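Local coordinates for chloride intracellular channel Clic (Drosophila melanogaster, PDB 2YV7), which is a soluble GST-fold protein that might insert into membranes and form chloride channels whose activity depends on pH, at residues Arg181-Arg186 with Tyr209-Leu214. Sequence-based numbering, arbitrary orientation.
Sequences RLQHIR and YHMYQL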
loop_
_atom_site.group_PDB
_atom_site.type_symbol
_atom_site.label_atom_id
_atom_site.label_comp_id
_atom_site.label_asym_id
_atom_site.label_seq_id
_atom_site.Cartn_x
_atom_site.Cartn_y
_atom_site.Cartn_z
ATOM N N ARG A 181 -4.701 0.371 -0.332
ATOM C CA ARG A 181 -6.080 -0.181 -0.527
ATOM C C ARG A 181 -6.964 0.779 -1.338
ATOM O O ARG A 181 -7.737 0.344 -2.129
ATOM C CB ARG A 181 -6.708 -0.512 0.847
ATOM C CG ARG A 181 -5.992 -1.705 1.498
ATOM C CD ARG A 181 -6.113 -1.622 3.055
ATOM N NE ARG A 181 -5.599 -2.915 3.498
ATOM C CZ ARG A 181 -4.288 -3.234 3.542
ATOM N NH1 ARG A 181 -3.374 -2.326 3.216
ATOM N NH2 ARG A 181 -3.925 -4.460 3.934
ATOM N N LEU A 182 -6.837 2.107 -1.176
ATOM C CA LEU A 182 -7.589 3.063 -1.992
ATOM C C LEU A 182 -7.246 2.911 -3.474
ATOM O O LEU A 182 -8.137 2.887 -4.366
ATOM C CB LEU A 182 -7.291 4.496 -1.510
ATOM C CG LEU A 182 -7.852 4.848 -0.126
ATOM C CD1 LEU A 182 -7.532 6.274 0.106
ATOM C CD2 LEU A 182 -9.453 4.765 -0.224
ATOM N N GLN A 183 -5.987 2.683 -3.739
ATOM C CA GLN A 183 -5.582 2.457 -5.131
ATOM C C GLN A 183 -6.156 1.143 -5.723
ATOM O O GLN A 183 -6.675 1.203 -6.857
ATOM C CB GLN A 183 -4.031 2.491 -5.215
ATOM C CG GLN A 183 -3.575 2.472 -6.710
ATOM C CD GLN A 183 -3.819 3.815 -7.432
ATOM O OE1 GLN A 183 -4.346 4.746 -6.855
ATOM N NE2 GLN A 183 -3.385 3.916 -8.725
ATOM N N HIS A 184 -6.200 0.010 -4.992
ATOM C CA HIS A 184 -6.816 -1.208 -5.528
ATOM C C HIS A 184 -8.320 -0.978 -5.693
ATOM O O HIS A 184 -8.916 -1.412 -6.637
ATOM C CB HIS A 184 -6.593 -2.360 -4.547
ATOM C CG HIS A 184 -5.235 -2.993 -4.631
ATOM N ND1 HIS A 184 -4.056 -2.259 -4.599
ATOM C CD2 HIS A 184 -4.867 -4.295 -4.609
ATOM C CE1 HIS A 184 -3.022 -3.100 -4.686
ATOM N NE2 HIS A 184 -3.488 -4.328 -4.613
ATOM N N ILE A 185 -8.932 -0.271 -4.736
ATOM C CA ILE A 185 -10.370 0.090 -4.854
ATOM C C ILE A 185 -10.634 0.849 -6.147
ATOM O O ILE A 185 -11.527 0.413 -6.883
ATOM C CB ILE A 185 -10.850 0.892 -3.639
ATOM C CG1 ILE A 185 -10.965 -0.034 -2.403
ATOM C CG2 ILE A 185 -12.260 1.463 -3.879
ATOM C CD1 ILE A 185 -11.167 0.817 -1.080
ATOM N N ARG A 186 -9.865 1.889 -6.431
ATOM C CA ARG A 186 -10.044 2.686 -7.643
ATOM C C ARG A 186 -9.826 1.808 -8.852
ATOM O O ARG A 186 -10.694 1.728 -9.733
ATOM C CB ARG A 186 -9.082 3.875 -7.717
ATOM C CG ARG A 186 -9.329 4.970 -6.710
ATOM C CD ARG A 186 -8.612 6.228 -7.139
ATOM N NE ARG A 186 -9.165 6.799 -8.388
ATOM C CZ ARG A 186 -8.622 7.847 -9.010
ATOM N NH1 ARG A 186 -7.478 8.440 -8.584
ATOM N NH2 ARG A 186 -9.235 8.292 -10.094
ATOM N N TYR A 209 -5.456 13.004 -3.714
ATOM C CA TYR A 209 -4.705 13.990 -4.449
ATOM C C TYR A 209 -3.303 14.066 -3.846
ATOM O O TYR A 209 -2.296 13.928 -4.555
ATOM C CB TYR A 209 -5.417 15.321 -4.400
ATOM C CG TYR A 209 -4.677 16.404 -5.100
ATOM C CD1 TYR A 209 -4.705 16.491 -6.493
ATOM C CD2 TYR A 209 -3.962 17.340 -4.386
ATOM C CE1 TYR A 209 -4.018 17.502 -7.159
ATOM C CE2 TYR A 209 -3.288 18.349 -5.030
ATOM C CZ TYR A 209 -3.313 18.415 -6.428
ATOM O OH TYR A 209 -2.646 19.437 -7.096
ATOM N N HIS A 210 -3.236 14.216 -2.542
ATOM C CA HIS A 210 -1.943 14.220 -1.852
ATOM C C HIS A 210 -1.172 12.942 -1.935
ATOM O O HIS A 210 0.036 12.969 -1.930
ATOM C CB HIS A 210 -2.097 14.646 -0.418
ATOM C CG HIS A 210 -2.589 16.053 -0.282
ATOM N ND1 HIS A 210 -2.021 17.102 -0.975
ATOM C CD2 HIS A 210 -3.641 16.573 0.400
ATOM C CE1 HIS A 210 -2.680 18.219 -0.694
ATOM N NE2 HIS A 210 -3.662 17.926 0.149
ATOM N N MET A 211 -1.873 11.799 -1.941
ATOM C CA MET A 211 -1.218 10.505 -2.111
ATOM C C MET A 211 -0.456 10.378 -3.394
ATOM O O MET A 211 0.641 9.786 -3.425
ATOM C CB MET A 211 -2.295 9.398 -1.988
ATOM C CG MET A 211 -2.212 8.273 -2.847
ATOM S SD MET A 211 -3.653 7.245 -2.316
ATOM C CE MET A 211 -4.338 6.982 -3.918
ATOM N N TYR A 212 -0.984 10.987 -4.449
ATOM C CA TYR A 212 -0.309 10.919 -5.720
ATOM C C TYR A 212 0.885 11.859 -5.813
ATOM O O TYR A 212 1.681 11.699 -6.740
ATOM C CB TYR A 212 -1.298 11.198 -6.827
ATOM C CG TYR A 212 -2.374 10.109 -6.942
ATOM C CD1 TYR A 212 -2.024 8.702 -7.039
ATOM C CD2 TYR A 212 -3.742 10.463 -6.971
ATOM C CE1 TYR A 212 -2.980 7.721 -7.107
ATOM C CE2 TYR A 212 -4.722 9.469 -7.071
ATOM C CZ TYR A 212 -4.337 8.119 -7.173
ATOM O OH TYR A 212 -5.283 7.180 -7.256
ATOM N N GLN A 213 0.970 12.845 -4.907
ATOM C CA GLN A 213 2.128 13.771 -4.811
ATOM C C GLN A 213 3.227 13.194 -3.923
ATOM O O GLN A 213 4.306 13.798 -3.807
ATOM C CB GLN A 213 1.713 15.141 -4.267
ATOM C CG GLN A 213 0.825 15.932 -5.191
ATOM C CD GLN A 213 0.360 17.271 -4.591
ATOM O OE1 GLN A 213 0.487 17.527 -3.375
ATOM N NE2 GLN A 213 -0.212 18.119 -5.443
ATOM N N LEU A 214 2.979 12.029 -3.314
ATOM C CA LEU A 214 3.912 11.492 -2.332
ATOM C C LEU A 214 4.908 10.528 -2.968
ATOM O O LEU A 214 4.503 9.495 -3.528
ATOM C CB LEU A 214 3.109 10.772 -1.217
ATOM C CG LEU A 214 3.886 10.357 0.014
ATOM C CD1 LEU A 214 4.231 11.541 0.889
ATOM C CD2 LEU A 214 3.068 9.306 0.803
#
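Tyr212 reaches from helix 202-212 to helix 173-193, where its hydroxyl meets both Gln183 and Arg186, joining two helices of the all-helical C-terminal domain of this GST fold. A tyrosine suits the place because one hydroxyl can donate and accept at once. The Tyr212 hydroxyl donates a hydrogen bond to Gln183 OE1, 2.6 Å from Tyr212 OH. The bond lies in the carbonyl plane on a lone pair, at a C=O...donor angle of 142°, while amide and ring planes stand 75° apart. Glutamine fits because its other end, NE2, binds the carbonyl of Thr251, which fixes which way the amide is flipped. The Gln183 CG lies anti to the backbone N (chi1 -171°) and the chain then bends at chi2, bringing OE1 round to the tyrosine. Arg186 and Tyr212 run toward each other from their two helices, and Arg186 NH1 donates to Tyr212 OH at 2.9 Å. The arginine is long enough to reach it, and its NH1 also serves the carbonyl of Tyr253, whose ring makes a cation-pi contact with it. A phenylalanine in place of Tyr212 would probably leave Gln183 OE1 without its donor and Arg186 NH1 without one of its acceptors. Flexible, unbranched Met211 fills in beside this polar group: its CG lies over one face of the Tyr212 ring, and its CE methyl comes within 3.7 Å of Gln183 OE1.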